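Local structure of copper-containing nitrite reductase (6TFO) at residues C[57-62]-C[128-133]; C[77-82]-C[93-98]; C[258-263]-C[399-404]; C[368-373]-C[413-418]. The protein probably catalyses the one-electron reduction of nitrite to nitric oxide at copper, using electrons supplied by cytochrome c. All coordinates share one frame; numbering follows the deposited sequence.

Contacts 1 and 2 lie in the N-terminal, plastocyanin-like copper domain, and contact 2 is nested inside the loop that contact 1 closes. Their centres are about 20 Å apart. Contacts 3 and 4 come later, in the two cupredoxin-type domains of the nitrite reductase core, with centres also about 20 Å apart. Their segments alternate along the sequence, and strands 400-407 and 412-418 are consecutive. Contact 3 joins sheets of the two core domains, whereas contact 4 lies within a single sheet. Contacts 2 and 3 hold copper ligands, and their centres are about 46 Å apart, so the tethered domain carries a copper well separated from the core coppers of its own chain.

Contact 1: residues C[57-62]-C[128-133]; sequences NPKLVV and QGVLQV
The carbonyl O of Gln-128 lies over one face of the Asn-57 side-chain amide, 3.1 Å from CG. This contact opens a parallel strand pair at the edge of a cupredoxin sheet, where 60-63 is the outermost strand beside 128-134. The polar ends of the Asn-57 amide bond elsewhere: ND2 to Gly-126 O and OD1 to Tyr-45 N. An alanine here would probably leave Gly-126 O and Tyr-45 N without their side-chain mates and take the flat amide away from the Gln-128 carbonyl, which CB would still touch. The second flat group, the Gln-132 amide, takes a weak hydrogen bond at OE1 from Lys-59 NZ (3.4 Å). Lys-59 CG touches Val-130 CG2, and the bend at chi3 (-92°) brings CE back to the same methyl.

Leu-60 N bonds to Val-130 O at 3.0 Å. Gln-132 N bonds to Leu-60 O, and Val-62 N to Gln-132 O. Leu-60, Val-62, Leu-131 and Val-133 share the buried face, which Phe-32 also lines. There Val-62 CG2 meets Val-133 CG2 at 3.6 Å, and Leu-131 CD1 reaches Leu-60 CB. Where the strands separate, a water donates to Asn-57 O at 2.7 Å and accepts from Val-130 N at 2.8 Å.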
loop_
_atom_site.group_PDB
_atom_site.type_symbol
_atom_site.label_atom_id
_atom_site.label_comp_id
_atom_site.label_asym_id
_atom_site.label_seq_id
_atom_site.Cartn_x
_atom_site.Cartn_y
_atom_site.Cartn_z
ATOM N N ASN C 57 1.557 3.402 -26.545
ATOM C CA ASN C 57 1.256 4.068 -27.836
ATOM C C ASN C 57 0.640 3.048 -28.795
ATOM O O ASN C 57 1.129 2.860 -29.914
ATOM C CB ASN C 57 2.500 4.768 -28.369
ATOM C CG ASN C 57 2.952 5.879 -27.448
ATOM O OD1 ASN C 57 2.115 6.487 -26.776
ATOM N ND2 ASN C 57 4.263 6.127 -27.383
ATOM N N PRO C 58 -0.492 2.401 -28.413
ATOM C CA PRO C 58 -1.058 1.302 -29.196
ATOM C C PRO C 58 -1.520 1.777 -30.571
ATOM O O PRO C 58 -1.995 2.906 -30.685
ATOM C CB PRO C 58 -2.263 0.797 -28.384
ATOM C CG PRO C 58 -2.625 1.988 -27.521
ATOM C CD PRO C 58 -1.311 2.697 -27.231
ATOM N N LYS C 59 -1.369 0.903 -31.570
ATOM C CA LYS C 59 -1.963 1.116 -32.909
ATOM C C LYS C 59 -3.478 0.914 -32.756
ATOM O O LYS C 59 -3.898 -0.151 -32.243
ATOM C CB LYS C 59 -1.342 0.184 -33.952
ATOM C CG LYS C 59 -1.854 0.410 -35.364
ATOM C CD LYS C 59 -1.367 -0.605 -36.355
ATOM C CE LYS C 59 -0.094 -0.160 -37.034
ATOM N NZ LYS C 59 0.170 -0.935 -38.264
ATOM N N LEU C 60 -4.256 1.926 -33.144
ATOM C CA LEU C 60 -5.738 1.883 -33.134
ATOM C C LEU C 60 -6.210 1.497 -34.538
ATOM O O LEU C 60 -6.175 2.360 -35.452
ATOM C CB LEU C 60 -6.232 3.264 -32.698
ATOM C CG LEU C 60 -5.643 3.788 -31.393
ATOM C CD1 LEU C 60 -6.346 5.057 -30.953
ATOM C CD2 LEU C 60 -5.699 2.754 -30.275
ATOM N N VAL C 61 -6.562 0.222 -34.730
ATOM C CA VAL C 61 -7.000 -0.297 -36.063
ATOM C C VAL C 61 -8.518 -0.129 -36.187
ATOM O O VAL C 61 -9.269 -0.695 -35.364
ATOM C CB VAL C 61 -6.571 -1.753 -36.307
ATOM C CG1 VAL C 61 -7.213 -2.310 -37.570
ATOM C CG2 VAL C 61 -5.059 -1.886 -36.367
ATOM N N VAL C 62 -8.922 0.632 -37.191
ATOM C CA VAL C 62 -10.342 0.955 -37.502
ATOM C C VAL C 62 -10.552 0.739 -39.000
ATOM O O VAL C 62 -9.578 0.851 -39.756
ATOM C CB VAL C 62 -10.745 2.375 -37.064
ATOM C CG1 VAL C 62 -10.427 2.627 -35.601
ATOM C CG2 VAL C 62 -10.150 3.465 -37.939
ATOM N N GLN C 128 2.740 9.792 -28.633
ATOM C CA GLN C 128 2.399 9.676 -30.078
ATOM C C GLN C 128 2.213 8.205 -30.463
ATOM O O GLN C 128 3.074 7.388 -30.101
ATOM C CB GLN C 128 3.461 10.325 -30.950
ATOM C CG GLN C 128 3.396 9.865 -32.387
ATOM C CD GLN C 128 4.387 10.565 -33.276
ATOM O OE1 GLN C 128 4.512 11.788 -33.263
ATOM N NE2 GLN C 128 5.062 9.781 -34.100
ATOM N N GLY C 129 1.091 7.897 -31.136
ATOM C CA GLY C 129 0.792 6.577 -31.720
ATOM C C GLY C 129 0.147 6.742 -33.078
ATOM O O GLY C 129 -0.071 7.918 -33.505
ATOM N N VAL C 130 -0.171 5.634 -33.744
ATOM C CA VAL C 130 -0.819 5.700 -35.084
ATOM C C VAL C 130 -2.244 5.141 -34.974
ATOM O O VAL C 130 -2.475 4.104 -34.278
ATOM C CB VAL C 130 0.037 5.051 -36.193
ATOM C CG1 VAL C 130 1.506 4.938 -35.787
ATOM C CG2 VAL C 130 -0.492 3.708 -36.653
ATOM N N LEU C 131 -3.175 5.881 -35.575
ATOM C CA LEU C 131 -4.511 5.405 -36.000
ATOM C C LEU C 131 -4.349 4.763 -37.374
ATOM O O LEU C 131 -3.899 5.465 -38.284
ATOM C CB LEU C 131 -5.449 6.610 -36.064
ATOM C CG LEU C 131 -6.866 6.318 -36.544
ATOM C CD1 LEU C 131 -7.661 5.569 -35.475
ATOM C CD2 LEU C 131 -7.578 7.612 -36.930
ATOM N N GLN C 132 -4.669 3.480 -37.524
ATOM C CA GLN C 132 -4.676 2.836 -38.865
ATOM C C GLN C 132 -6.116 2.605 -39.308
ATOM O O GLN C 132 -6.807 1.788 -38.657
ATOM C CB GLN C 132 -3.900 1.525 -38.924
ATOM C CG GLN C 132 -3.151 1.431 -40.243
ATOM C CD GLN C 132 -2.730 0.041 -40.628
ATOM O OE1 GLN C 132 -2.795 -0.900 -39.835
ATOM N NE2 GLN C 132 -2.291 -0.070 -41.873
ATOM N N VAL C 133 -6.512 3.306 -40.374
ATOM C CA VAL C 133 -7.829 3.175 -41.061
ATOM C C VAL C 133 -7.637 2.289 -42.300
ATOM O O VAL C 133 -6.964 2.723 -43.255
ATOM C CB VAL C 133 -8.396 4.555 -41.422
ATOM C CG1 VAL C 133 -9.805 4.445 -41.963
ATOM C CG2 VAL C 133 -8.345 5.513 -40.238
HETATM O O HOH W 1 1.216 3.505 -32.497
#

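Contact 2: residues C[77-82]-C[93-98]; sequences GAQHDA and IVSGKN. With CU (copper (II) ion), chain L.
His-80 and Val-94 form a single antiparallel, hydrogen-bonded bridge between two loops of the N-terminal copper domain. Val-94 N gives a nearly straight bond to His-80 O (2.7 Å, 163° at the hydrogen), and His-80 N returns one to Val-94 O. The CG2 methyl of Val-94 presses on His-80 O at 3.3 Å.

From here the His-80 side chain leads to copper. CB touches Val-94 CG2 at 4.2 Å. Chi1 (-56°) sets CG anti to the carbonyl carbon, 3.1 Å from the copper, and chi2 (-70°) turns ND1 to the metal. ND1 binds the copper at 2.0 Å. CE1, next to ND1, lies 2.9 Å from the same ion. CD2, across the ring from CE1, is 4.1 Å from the copper. NE2, the far nitrogen, is hydrogen-bonded to Glu-76 OE2, which also accepts Ala-78 N. Cys-117, His-122 and Met-127 are the other ligands of this site.

Asn-74 ND2 bonds to both Ala-78 O and Val-94 O and so links the two loops. One residue before His-80, Gln-79 CB touches Ile-93 CG2, and its extended chain gives a weak hydrogen bond from NE2 to Ser-95 OG (3.3 Å). A second subunit also holds this loop: its Glu-315 carboxylate accepts Ser-95 N and Gly-96 N.

The ligand set is that of a blue, type 1 copper, an electron-transfer centre. His-80 is gripped at its backbone, at ND1 and at NE2, so its ring has little freedom to turn. The Glu-76 carboxylate would probably polarise the imidazole and strengthen its donation to copper.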
loop_
_atom_site.group_PDB
_atom_site.type_symbol
_atom_site.label_atom_id
_atom_site.label_comp_id
_atom_site.label_asym_id
_atom_site.label_seq_id
_atom_site.Cartn_x
_atom_site.Cartn_y
_atom_site.Cartn_z
ATOM N N GLY C 77 -0.626 12.848 -14.079
ATOM C CA GLY C 77 -1.018 14.157 -13.504
ATOM C C GLY C 77 -0.383 15.347 -14.203
ATOM O O GLY C 77 -0.468 16.452 -13.655
ATOM N N ALA C 78 0.219 15.160 -15.374
ATOM C CA ALA C 78 0.651 16.291 -16.234
ATOM C C ALA C 78 -0.530 16.693 -17.126
ATOM O O ALA C 78 -1.531 16.001 -17.095
ATOM C CB ALA C 78 1.873 15.922 -17.036
ATOM N N GLN C 79 -0.437 17.802 -17.854
ATOM C CA GLN C 79 -1.499 18.224 -18.801
ATOM C C GLN C 79 -1.319 17.419 -20.087
ATOM O O GLN C 79 -0.163 17.230 -20.531
ATOM C CB GLN C 79 -1.470 19.719 -19.090
ATOM C CG GLN C 79 -1.755 20.555 -17.856
ATOM C CD GLN C 79 -2.111 21.969 -18.232
ATOM O OE1 GLN C 79 -1.645 22.520 -19.220
ATOM N NE2 GLN C 79 -2.998 22.551 -17.454
ATOM N N HIS C 80 -2.436 16.926 -20.624
ATOM C CA HIS C 80 -2.489 16.058 -21.827
ATOM C C HIS C 80 -3.766 16.321 -22.638
ATOM O O HIS C 80 -4.842 16.636 -22.058
ATOM C CB HIS C 80 -2.407 14.564 -21.460
ATOM C CG HIS C 80 -1.212 14.182 -20.654
ATOM N ND1 HIS C 80 0.049 14.184 -21.175
ATOM C CD2 HIS C 80 -1.100 13.788 -19.368
ATOM C CE1 HIS C 80 0.902 13.814 -20.247
ATOM N NE2 HIS C 80 0.221 13.577 -19.125
ATOM N N ASP C 81 -3.630 16.164 -23.946
ATOM C CA ASP C 81 -4.750 15.890 -24.864
ATOM C C ASP C 81 -4.304 14.777 -25.822
ATOM O O ASP C 81 -3.189 14.240 -25.666
ATOM C CB ASP C 81 -5.188 17.183 -25.550
ATOM C CG ASP C 81 -4.129 17.790 -26.444
ATOM O OD1 ASP C 81 -3.196 17.079 -26.782
ATOM O OD2 ASP C 81 -4.269 18.970 -26.791
ATOM N N ALA C 82 -5.187 14.405 -26.737
ATOM C CA ALA C 82 -4.891 13.583 -27.920
ATOM C C ALA C 82 -5.429 14.342 -29.130
ATOM O O ALA C 82 -6.557 14.861 -29.033
ATOM C CB ALA C 82 -5.516 12.216 -27.763
ATOM N N ILE C 93 -8.045 19.264 -23.009
ATOM C CA ILE C 93 -6.876 19.120 -22.096
ATOM C C ILE C 93 -7.355 18.542 -20.756
ATOM O O ILE C 93 -8.183 19.171 -20.101
ATOM C CB ILE C 93 -6.163 20.472 -21.927
ATOM C CG1 ILE C 93 -5.457 20.895 -23.219
ATOM C CG2 ILE C 93 -5.195 20.412 -20.758
ATOM C CD1 ILE C 93 -6.217 21.876 -24.075
ATOM N N VAL C 94 -6.781 17.424 -20.326
ATOM C CA VAL C 94 -7.053 16.813 -18.993
ATOM C C VAL C 94 -5.838 17.077 -18.088
ATOM O O VAL C 94 -4.712 16.734 -18.501
ATOM C CB VAL C 94 -7.354 15.309 -19.136
ATOM C CG1 VAL C 94 -8.758 15.090 -19.652
ATOM C CG2 VAL C 94 -6.345 14.557 -20.008
ATOM N N SER C 95 -6.045 17.641 -16.890
ATOM C CA SER C 95 -4.966 18.199 -16.032
ATOM C C SER C 95 -4.626 17.274 -14.856
ATOM O O SER C 95 -3.450 16.857 -14.755
ATOM C CB SER C 95 -5.338 19.562 -15.579
ATOM O OG SER C 95 -5.356 20.419 -16.706
ATOM N N GLY C 96 -5.591 16.971 -13.998
ATOM C CA GLY C 96 -5.348 16.134 -12.809
ATOM C C GLY C 96 -5.392 14.650 -13.134
ATOM O O GLY C 96 -5.857 14.274 -14.208
ATOM N N LYS C 97 -4.940 13.824 -12.202
ATOM C CA LYS C 97 -5.053 12.350 -12.276
ATOM C C LYS C 97 -6.538 11.999 -12.363
ATOM O O LYS C 97 -7.319 12.585 -11.586
ATOM C CB LYS C 97 -4.379 11.722 -11.058
ATOM C CG LYS C 97 -4.139 10.218 -11.124
ATOM C CD LYS C 97 -2.951 9.745 -10.270
ATOM C CE LYS C 97 -2.015 10.858 -9.828
ATOM N NZ LYS C 97 -1.197 10.463 -8.657
ATOM N N ASN C 98 -6.891 11.103 -13.294
ATOM C CA ASN C 98 -8.263 10.567 -13.528
ATOM C C ASN C 98 -9.111 11.513 -14.386
ATOM O O ASN C 98 -10.186 11.067 -14.792
ATOM C CB ASN C 98 -9.015 10.293 -12.222
ATOM C CG ASN C 98 -8.294 9.292 -11.357
ATOM O OD1 ASN C 98 -7.692 8.363 -11.867
ATOM N ND2 ASN C 98 -8.380 9.459 -10.054
HETATM CU CU CU L . 0.680 15.131 -22.864
#

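Contact 3: residues C[258-263]-C[399-404]; sequences IFVYHC and GGATIV. With CU (copper (II) ion), chain K; CU (copper (II) ion), chain J.
Val-260 sets its CG1 methyl against the backbone of the opposite segment, 3.3 Å from Gly-400 O and 3.4 Å from Gly-399 C. CG1 nearly eclipses its own backbone N (chi1 -5°), a strained setting. Beside it, Ala-401 CB touches Ile-258 O at 3.6 Å. The two isoleucines meet obliquely, with Ile-258 CG2 3.9 Å from Ile-403 CG1. No hydrogen bond crosses between the segments; the contact is apolar packing.

The next shell is the copper chemistry. Val-260 CG2 lies at the edge of the His-262 ring, in its plane. His-262 NE2 binds a copper at 2.0 Å, and a water O is a further ligand of this copper at 2.1 Å. His-227 of the same chain and His-419 of a neighbouring subunit complete this type 2 site, where nitrite is reduced in this family. On the other side of the ring, ND1 gives a straight hydrogen bond to Cys-263 O (2.8 Å, 172°). Cys-263 SG binds the type 1 copper at 2.1 Å with His-222, His-271 and Met-276. The adjacent His-Cys pair is the usual electron route between the two coppers.

Gln-392 of the neighbouring subunit bonds to Ile-258 O and Val-260 N. Strand 257-262 runs between 225-226 and 277-283, strand 400-407 between 351-360 and 374-377. Leu-279 and Phe-355 from these flanking strands pack on Ile-258.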
loop_
_atom_site.group_PDB
_atom_site.type_symbol
_atom_site.label_atom_id
_atom_site.label_comp_id
_atom_site.label_asym_id
_atom_site.label_seq_id
_atom_site.Cartn_x
_atom_site.Cartn_y
_atom_site.Cartn_z
ATOM N N ILE C 258 -48.383 -10.047 -18.741
ATOM C CA ILE C 258 -47.052 -10.399 -19.307
ATOM C C ILE C 258 -46.107 -10.564 -18.103
ATOM O O ILE C 258 -45.809 -9.589 -17.403
ATOM C CB ILE C 258 -46.617 -9.377 -20.381
ATOM C CG1 ILE C 258 -45.261 -9.747 -20.982
ATOM C CG2 ILE C 258 -46.656 -7.938 -19.872
ATOM C CD1 ILE C 258 -45.257 -11.072 -21.688
ATOM N N PHE C 259 -45.764 -11.807 -17.792
ATOM C CA PHE C 259 -45.137 -12.196 -16.505
ATOM C C PHE C 259 -43.684 -12.614 -16.748
ATOM O O PHE C 259 -43.435 -13.406 -17.681
ATOM C CB PHE C 259 -45.953 -13.318 -15.858
ATOM C CG PHE C 259 -47.348 -12.897 -15.483
ATOM C CD1 PHE C 259 -47.567 -12.074 -14.388
ATOM C CD2 PHE C 259 -48.439 -13.302 -16.235
ATOM C CE1 PHE C 259 -48.849 -11.679 -14.041
ATOM C CE2 PHE C 259 -49.721 -12.905 -15.891
ATOM C CZ PHE C 259 -49.924 -12.088 -14.800
ATOM N N VAL C 260 -42.737 -12.104 -15.960
ATOM C CA VAL C 260 -41.370 -12.700 -15.984
ATOM C C VAL C 260 -41.465 -13.980 -15.153
ATOM O O VAL C 260 -42.226 -13.992 -14.160
ATOM C CB VAL C 260 -40.213 -11.765 -15.570
ATOM C CG1 VAL C 260 -40.630 -10.323 -15.313
ATOM C CG2 VAL C 260 -39.376 -12.334 -14.432
ATOM N N TYR C 261 -40.864 -15.051 -15.660
ATOM C CA TYR C 261 -40.525 -16.261 -14.872
ATOM C C TYR C 261 -38.993 -16.306 -14.752
ATOM O O TYR C 261 -38.279 -15.706 -15.621
ATOM C CB TYR C 261 -41.131 -17.519 -15.496
ATOM C CG TYR C 261 -40.507 -17.991 -16.787
ATOM C CD1 TYR C 261 -40.946 -17.518 -18.013
ATOM C CD2 TYR C 261 -39.489 -18.941 -16.789
ATOM C CE1 TYR C 261 -40.385 -17.960 -19.200
ATOM C CE2 TYR C 261 -38.923 -19.394 -17.972
ATOM C CZ TYR C 261 -39.381 -18.909 -19.186
ATOM O OH TYR C 261 -38.843 -19.336 -20.373
ATOM N N HIS C 262 -38.503 -16.922 -13.676
ATOM C CA HIS C 262 -37.053 -17.028 -13.341
ATOM C C HIS C 262 -36.836 -18.261 -12.467
ATOM O O HIS C 262 -37.793 -18.697 -11.795
ATOM C CB HIS C 262 -36.518 -15.743 -12.682
ATOM C CG HIS C 262 -37.218 -15.313 -11.432
ATOM N ND1 HIS C 262 -37.024 -15.946 -10.209
ATOM C CD2 HIS C 262 -38.086 -14.296 -11.199
ATOM C CE1 HIS C 262 -37.762 -15.362 -9.281
ATOM N NE2 HIS C 262 -38.437 -14.337 -9.872
ATOM N N CYS C 263 -35.613 -18.776 -12.458
ATOM C CA CYS C 263 -35.162 -19.775 -11.456
ATOM C C CYS C 263 -35.320 -19.180 -10.045
ATOM O O CYS C 263 -35.173 -17.959 -9.889
ATOM C CB CYS C 263 -33.725 -20.190 -11.735
ATOM S SG CYS C 263 -33.149 -21.520 -10.653
ATOM N N GLY C 399 -37.941 -8.233 -12.359
ATOM C CA GLY C 399 -39.143 -9.042 -12.071
ATOM C C GLY C 399 -40.413 -8.358 -12.570
ATOM O O GLY C 399 -41.532 -8.747 -12.149
ATOM N N GLY C 400 -40.235 -7.363 -13.438
ATOM C CA GLY C 400 -41.314 -6.675 -14.156
ATOM C C GLY C 400 -41.164 -6.862 -15.657
ATOM O O GLY C 400 -40.049 -7.188 -16.156
ATOM N N ALA C 401 -42.274 -6.686 -16.362
ATOM C CA ALA C 401 -42.349 -6.694 -17.836
ATOM C C ALA C 401 -43.443 -5.717 -18.240
ATOM O O ALA C 401 -44.193 -5.280 -17.371
ATOM C CB ALA C 401 -42.625 -8.088 -18.352
ATOM N N THR C 402 -43.437 -5.347 -19.509
ATOM C CA THR C 402 -44.403 -4.438 -20.151
ATOM C C THR C 402 -44.602 -4.899 -21.597
ATOM O O THR C 402 -43.907 -5.860 -22.044
ATOM C CB THR C 402 -43.961 -2.968 -20.084
ATOM O OG1 THR C 402 -45.063 -2.130 -20.457
ATOM C CG2 THR C 402 -42.806 -2.645 -20.999
ATOM N N ILE C 403 -45.556 -4.252 -22.258
ATOM C CA ILE C 403 -45.813 -4.376 -23.709
ATOM C C ILE C 403 -45.799 -2.958 -24.252
ATOM O O ILE C 403 -46.435 -2.096 -23.635
ATOM C CB ILE C 403 -47.154 -5.083 -23.949
ATOM C CG1 ILE C 403 -47.109 -6.532 -23.454
ATOM C CG2 ILE C 403 -47.556 -4.976 -25.409
ATOM C CD1 ILE C 403 -48.466 -7.194 -23.354
ATOM N N VAL C 404 -45.061 -2.727 -25.322
ATOM C CA VAL C 404 -45.131 -1.459 -26.087
ATOM C C VAL C 404 -45.491 -1.838 -27.523
ATOM O O VAL C 404 -45.066 -2.917 -27.970
ATOM C CB VAL C 404 -43.818 -0.659 -26.019
ATOM C CG1 VAL C 404 -43.477 -0.260 -24.591
ATOM C CG2 VAL C 404 -42.667 -1.407 -26.668
HETATM CU CU CU K . -39.792 -13.229 -8.954
HETATM CU CU CU J . -31.280 -22.124 -11.502
HETATM O O HOH W 2 -39.938 -13.772 -6.955
#

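Contact 4: residues C[368-373]-C[413-418]; sequences HVIGEI and RYVLVD
Tyr-414 presses the edge of its ring on the turn after strand 365-370, with CE1 3.2 Å from Gly-371 O and CD1 3.6 Å from Ile-370 O. The motif is an antiparallel strand pair in a sheet of the C-terminal cupredoxin domain. Strand 365-370 runs out into a type II beta turn from Val-369 to Glu-372.

This turn is the tight part. Gly-371 has a positive phi (95°), and a CB there would crowd Tyr-414 CD1. Val-369 CG1 packs on Tyr-414 CB. Glu-372 lays CG against the ring, 3.7 Å from CE1, and its OE2 accepts Ile-373 N at 3.2 Å. An alanine in place of Glu-372 would probably open a gap beside the tyrosine ring and leave Ile-373 N without its carboxylate mate. Tyr-414 OH is held elsewhere, by Arg-410 O.

The looser part is the end of the pairing at Ile-370 and Val-415, both partly exposed. Ile-370 N bonds well to Val-415 O at 2.8 Å, but the return bond from Val-415 N to Ile-370 O is weak at 3.5 Å. A water donates to both Ile-370 O and Arg-413 O there.

Toward His-368 the pairing is regular again, with Val-417 N bonded to His-368 O. The His-368 ring stacks on His-227 of another subunit, meets His-419 edge-to-face and bonds to Gln-392 O through ND1, which puts this strand end beside a type 2 copper site. On the same sheet face Ile-370 crosses Val-417 at about a right angle, CD1 lying 3.8 Å from CG1.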
loop_
_atom_site.group_PDB
_atom_site.type_symbol
_atom_site.label_atom_id
_atom_site.label_comp_id
_atom_site.label_asym_id
_atom_site.label_seq_id
_atom_site.Cartn_x
_atom_site.Cartn_y
_atom_site.Cartn_z
ATOM N N HIS C 368 -36.600 2.488 -24.071
ATOM C CA HIS C 368 -36.805 3.562 -25.071
ATOM C C HIS C 368 -36.303 3.069 -26.420
ATOM O O HIS C 368 -35.341 2.292 -26.449
ATOM C CB HIS C 368 -36.080 4.833 -24.644
ATOM C CG HIS C 368 -36.055 5.894 -25.691
ATOM N ND1 HIS C 368 -37.080 6.817 -25.845
ATOM C CD2 HIS C 368 -35.118 6.214 -26.607
ATOM C CE1 HIS C 368 -36.772 7.649 -26.819
ATOM N NE2 HIS C 368 -35.576 7.305 -27.294
ATOM N N VAL C 369 -36.962 3.474 -27.491
ATOM C CA VAL C 369 -36.526 3.136 -28.871
ATOM C C VAL C 369 -36.216 4.458 -29.541
ATOM O O VAL C 369 -37.161 5.231 -29.728
ATOM C CB VAL C 369 -37.592 2.349 -29.644
ATOM C CG1 VAL C 369 -37.215 2.214 -31.108
ATOM C CG2 VAL C 369 -37.837 0.989 -29.005
ATOM N N ILE C 370 -34.941 4.703 -29.816
ATOM C CA ILE C 370 -34.475 5.985 -30.408
ATOM C C ILE C 370 -35.123 6.097 -31.790
ATOM O O ILE C 370 -35.033 5.102 -32.557
ATOM C CB ILE C 370 -32.931 6.063 -30.434
ATOM C CG1 ILE C 370 -32.322 5.782 -29.054
ATOM C CG2 ILE C 370 -32.479 7.411 -30.962
ATOM C CD1 ILE C 370 -30.811 5.899 -29.002
ATOM N N GLY C 371 -35.822 7.209 -32.053
ATOM C CA GLY C 371 -36.467 7.495 -33.360
ATOM C C GLY C 371 -37.932 7.088 -33.428
ATOM O O GLY C 371 -38.572 7.359 -34.462
ATOM N N GLU C 372 -38.463 6.485 -32.363
ATOM C CA GLU C 372 -39.892 6.088 -32.256
ATOM C C GLU C 372 -40.482 6.572 -30.925
ATOM O O GLU C 372 -39.717 6.991 -30.013
ATOM C CB GLU C 372 -40.063 4.574 -32.399
ATOM C CG GLU C 372 -40.397 4.128 -33.821
ATOM C CD GLU C 372 -41.739 4.589 -34.361
ATOM O OE1 GLU C 372 -41.913 4.554 -35.607
ATOM O OE2 GLU C 372 -42.611 4.967 -33.535
ATOM N N ILE C 373 -41.820 6.574 -30.875
ATOM C CA ILE C 373 -42.660 6.899 -29.693
ATOM C C ILE C 373 -43.596 5.719 -29.504
ATOM O O ILE C 373 -44.029 5.151 -30.513
ATOM C CB ILE C 373 -43.422 8.215 -29.886
ATOM C CG1 ILE C 373 -42.494 9.290 -30.468
ATOM C CG2 ILE C 373 -44.079 8.640 -28.574
ATOM C CD1 ILE C 373 -43.116 10.652 -30.691
ATOM N N ARG C 413 -32.806 2.573 -39.008
ATOM C CA ARG C 413 -32.319 1.709 -37.905
ATOM C C ARG C 413 -32.829 2.318 -36.595
ATOM O O ARG C 413 -32.376 3.420 -36.235
ATOM C CB ARG C 413 -30.796 1.605 -37.953
ATOM C CG ARG C 413 -30.172 1.143 -36.643
ATOM C CD ARG C 413 -28.700 0.854 -36.795
ATOM N NE ARG C 413 -28.559 -0.471 -37.372
ATOM C CZ ARG C 413 -27.819 -0.768 -38.428
ATOM N NH1 ARG C 413 -27.773 -2.021 -38.856
ATOM N NH2 ARG C 413 -27.121 0.177 -39.041
ATOM N N TYR C 414 -33.800 1.673 -35.952
ATOM C CA TYR C 414 -34.359 2.138 -34.663
ATOM C C TYR C 414 -33.579 1.420 -33.559
ATOM O O TYR C 414 -33.271 0.212 -33.703
ATOM C CB TYR C 414 -35.872 1.921 -34.643
ATOM C CG TYR C 414 -36.637 2.746 -35.654
ATOM C CD1 TYR C 414 -37.045 4.046 -35.369
ATOM C CD2 TYR C 414 -36.975 2.222 -36.896
ATOM C CE1 TYR C 414 -37.764 4.796 -36.289
ATOM C CE2 TYR C 414 -37.700 2.956 -37.821
ATOM C CZ TYR C 414 -38.105 4.247 -37.514
ATOM O OH TYR C 414 -38.827 4.985 -38.414
ATOM N N VAL C 415 -33.219 2.145 -32.502
ATOM C CA VAL C 415 -32.242 1.630 -31.505
ATOM C C VAL C 415 -32.917 1.472 -30.150
ATOM O O VAL C 415 -33.279 2.495 -29.569
ATOM C CB VAL C 415 -31.007 2.537 -31.409
ATOM C CG1 VAL C 415 -30.018 2.006 -30.389
ATOM C CG2 VAL C 415 -30.335 2.691 -32.763
ATOM N N LEU C 416 -32.993 0.228 -29.671
ATOM C CA LEU C 416 -33.457 -0.136 -28.308
ATOM C C LEU C 416 -32.354 0.194 -27.295
ATOM O O LEU C 416 -31.218 -0.267 -27.497
ATOM C CB LEU C 416 -33.760 -1.638 -28.265
ATOM C CG LEU C 416 -35.038 -2.124 -28.951
ATOM C CD1 LEU C 416 -34.943 -1.983 -30.469
ATOM C CD2 LEU C 416 -35.301 -3.576 -28.573
ATOM N N VAL C 417 -32.680 0.934 -26.233
ATOM C CA VAL C 417 -31.724 1.325 -25.155
ATOM C C VAL C 417 -32.426 1.272 -23.799
ATOM O O VAL C 417 -33.672 1.417 -23.746
ATOM C CB VAL C 417 -31.132 2.732 -25.378
ATOM C CG1 VAL C 417 -30.442 2.844 -26.733
ATOM C CG2 VAL C 417 -32.169 3.837 -25.202
ATOM N N ASP C 418 -31.634 1.095 -22.741
ATOM C CA ASP C 418 -31.961 1.572 -21.371
ATOM C C ASP C 418 -31.447 3.010 -21.333
ATOM O O ASP C 418 -30.295 3.201 -21.670
ATOM C CB ASP C 418 -31.341 0.634 -20.348
ATOM C CG ASP C 418 -31.633 0.963 -18.905
ATOM O OD1 ASP C 418 -32.020 2.137 -18.632
ATOM O OD2 ASP C 418 -31.468 0.033 -18.063
HETATM O O HOH W 3 -33.429 5.353 -34.465
#